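PDB 4YMX: ABC-type amino acid transport system, periplasmic component from Caldanaerobacter subterraneus subsp. tengcongensis MB4, which binds arginine between its two lobes and probably delivers it to the membrane-embedded partner of an amino acid ABC transporter. Local coordinates for residues P48-F52 with K256-Q260. Numbering follows the deposited sequence.
Sequences PPFEF and KWFKQ
Pro-49 is the knob of this contact. A cis peptide bond after Pro-48 turns the chain, and the Pro-49 ring points at the last turn of the C-terminal helix. Pro-49 CA and Trp-257 CA, 6.1 Å apart, are the closest CA pair. The ring fills the hollow between Trp-257 and Phe-258, both with chi1 m. Pro-49 CG sits 3.5 Å from Phe-258 CE1, and Pro-49 CB 3.7 Å from Trp-257 O. The CA-to-CB bond of Phe-50 (chi1 m) points away and that of Phe-52 (chi1 p) sideways, yet both rings reach the helix. Phe-258 CZ lies over one face of the Phe-50 ring, 3.7 Å from Phe-50 CE1; this oblique aromatic pair has centroids 5.3 Å apart and planes at 58°. Trp-257 CZ3 lies at the edge of the Phe-52 ring, 3.7 Å from Phe-52 CE2. Trp-257 NE1 hydrogen-bonds Asp-68 of helix 65-77. Phe-258 also stacks on Tyr-124. Glu-51 lies out of reach of 256-260; its OE2 hydrogen-bonds the bound arginine. Phe-50 and Glu-51 face Phe-47 in a classic beta bulge. The C-terminal helix thus packs behind a ligand-binding turn of a family 3 periplasmic solute-binding protein.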
loop_
_atom_site.group_PDB
_atom_site.type_symbol
_atom_site.label_atom_id
_atom_site.label_comp_id
_atom_site.label_asym_id
_atom_site.label_seq_id
_atom_site.Cartn_x
_atom_site.Cartn_y
_atom_site.Cartn_z
ATOM N N PRO A 48 -4.540 5.763 -0.780
ATOM C CA PRO A 48 -4.430 6.921 0.113
ATOM C C PRO A 48 -4.315 6.449 1.561
ATOM O O PRO A 48 -4.982 5.486 1.927
ATOM C CB PRO A 48 -5.771 7.641 -0.099
ATOM C CG PRO A 48 -6.722 6.539 -0.531
ATOM C CD PRO A 48 -5.885 5.661 -1.388
ATOM N N PRO A 49 -3.516 7.128 2.395
ATOM C CA PRO A 49 -2.752 8.355 2.150
ATOM C C PRO A 49 -1.306 8.138 1.703
ATOM O O PRO A 49 -0.526 9.099 1.728
ATOM C CB PRO A 49 -2.757 9.022 3.525
ATOM C CG PRO A 49 -2.674 7.853 4.455
ATOM C CD PRO A 49 -3.549 6.792 3.833
ATOM N N PHE A 50 -0.957 6.923 1.289
ATOM C CA PHE A 50 0.407 6.633 0.842
ATOM C C PHE A 50 0.679 7.156 -0.549
ATOM O O PHE A 50 1.693 7.811 -0.795
ATOM C CB PHE A 50 0.685 5.128 0.913
ATOM C CG PHE A 50 0.646 4.589 2.307
ATOM C CD1 PHE A 50 1.794 4.556 3.086
ATOM C CD2 PHE A 50 -0.552 4.157 2.869
ATOM C CE1 PHE A 50 1.758 4.086 4.394
ATOM C CE2 PHE A 50 -0.591 3.682 4.179
ATOM C CZ PHE A 50 0.563 3.649 4.937
ATOM N N GLU A 51 -0.214 6.837 -1.482
ATOM C CA GLU A 51 -0.136 7.353 -2.838
ATOM C C GLU A 51 -1.520 7.347 -3.445
ATOM O O GLU A 51 -2.245 6.342 -3.381
ATOM C CB GLU A 51 0.814 6.530 -3.713
ATOM C CG GLU A 51 0.576 5.035 -3.636
ATOM C CD GLU A 51 1.452 4.380 -2.617
ATOM O OE1 GLU A 51 2.528 4.961 -2.330
ATOM O OE2 GLU A 51 1.090 3.301 -2.119
ATOM N N PHE A 52 -1.896 8.480 -4.021
ATOM C CA PHE A 52 -3.190 8.610 -4.659
ATOM C C PHE A 52 -3.184 9.799 -5.603
ATOM O O PHE A 52 -2.289 10.643 -5.544
ATOM C CB PHE A 52 -4.305 8.746 -3.610
ATOM C CG PHE A 52 -4.196 9.976 -2.743
ATOM C CD1 PHE A 52 -4.954 11.104 -3.033
ATOM C CD2 PHE A 52 -3.362 10.002 -1.631
ATOM C CE1 PHE A 52 -4.882 12.241 -2.237
ATOM C CE2 PHE A 52 -3.276 11.140 -0.828
ATOM C CZ PHE A 52 -4.048 12.266 -1.142
ATOM N N LYS A 256 1.054 15.180 8.866
ATOM C CA LYS A 256 0.376 15.674 7.679
ATOM C C LYS A 256 -0.538 14.621 7.046
ATOM O O LYS A 256 -1.649 14.935 6.610
ATOM C CB LYS A 256 1.441 16.148 6.680
ATOM C CG LYS A 256 0.982 16.495 5.275
ATOM C CD LYS A 256 2.214 16.635 4.369
ATOM C CE LYS A 256 1.859 17.044 2.950
ATOM N NZ LYS A 256 3.077 17.025 2.092
ATOM N N TRP A 257 -0.091 13.366 7.025
ATOM C CA TRP A 257 -0.824 12.318 6.319
ATOM C C TRP A 257 -1.657 11.402 7.211
ATOM O O TRP A 257 -2.672 10.872 6.763
ATOM C CB TRP A 257 0.131 11.472 5.469
ATOM C CG TRP A 257 0.759 12.252 4.363
ATOM C CD1 TRP A 257 2.072 12.617 4.263
ATOM C CD2 TRP A 257 0.106 12.794 3.208
ATOM N NE1 TRP A 257 2.274 13.342 3.121
ATOM C CE2 TRP A 257 1.081 13.468 2.449
ATOM C CE3 TRP A 257 -1.218 12.781 2.737
ATOM C CZ2 TRP A 257 0.788 14.122 1.253
ATOM C CZ3 TRP A 257 -1.506 13.414 1.544
ATOM C CH2 TRP A 257 -0.514 14.078 0.816
ATOM N N PHE A 258 -1.225 11.198 8.451
ATOM C CA PHE A 258 -1.850 10.180 9.300
ATOM C C PHE A 258 -2.532 10.704 10.555
ATOM O O PHE A 258 -3.188 9.935 11.262
ATOM C CB PHE A 258 -0.824 9.128 9.716
ATOM C CG PHE A 258 -0.180 8.421 8.561
ATOM C CD1 PHE A 258 -0.890 7.506 7.808
ATOM C CD2 PHE A 258 1.146 8.662 8.240
ATOM C CE1 PHE A 258 -0.295 6.842 6.744
ATOM C CE2 PHE A 258 1.745 8.009 7.174
ATOM C CZ PHE A 258 1.022 7.102 6.419
ATOM N N LYS A 259 -2.373 11.987 10.861
ATOM C CA LYS A 259 -2.901 12.500 12.120
ATOM C C LYS A 259 -4.035 13.495 11.910
ATOM O O LYS A 259 -4.291 14.348 12.765
ATOM C CB LYS A 259 -1.790 13.130 12.956
ATOM C CG LYS A 259 -0.697 12.149 13.362
ATOM C CD LYS A 259 -1.242 11.069 14.282
ATOM C CE LYS A 259 -0.146 10.128 14.745
ATOM N NZ LYS A 259 1.049 10.901 15.183
ATOM N N GLN A 260 -4.723 13.364 10.782
ATOM C CA GLN A 260 -5.859 14.221 10.468
ATOM C C GLN A 260 -7.180 13.549 10.821
ATOM O O GLN A 260 -7.237 12.341 11.031
ATOM C CB GLN A 260 -5.839 14.603 8.990
ATOM C CG GLN A 260 -4.566 15.316 8.572
ATOM C CD GLN A 260 -4.290 16.542 9.422
ATOM O OE1 GLN A 260 -5.150 17.412 9.563
ATOM N NE2 GLN A 260 -3.091 16.615 9.997
#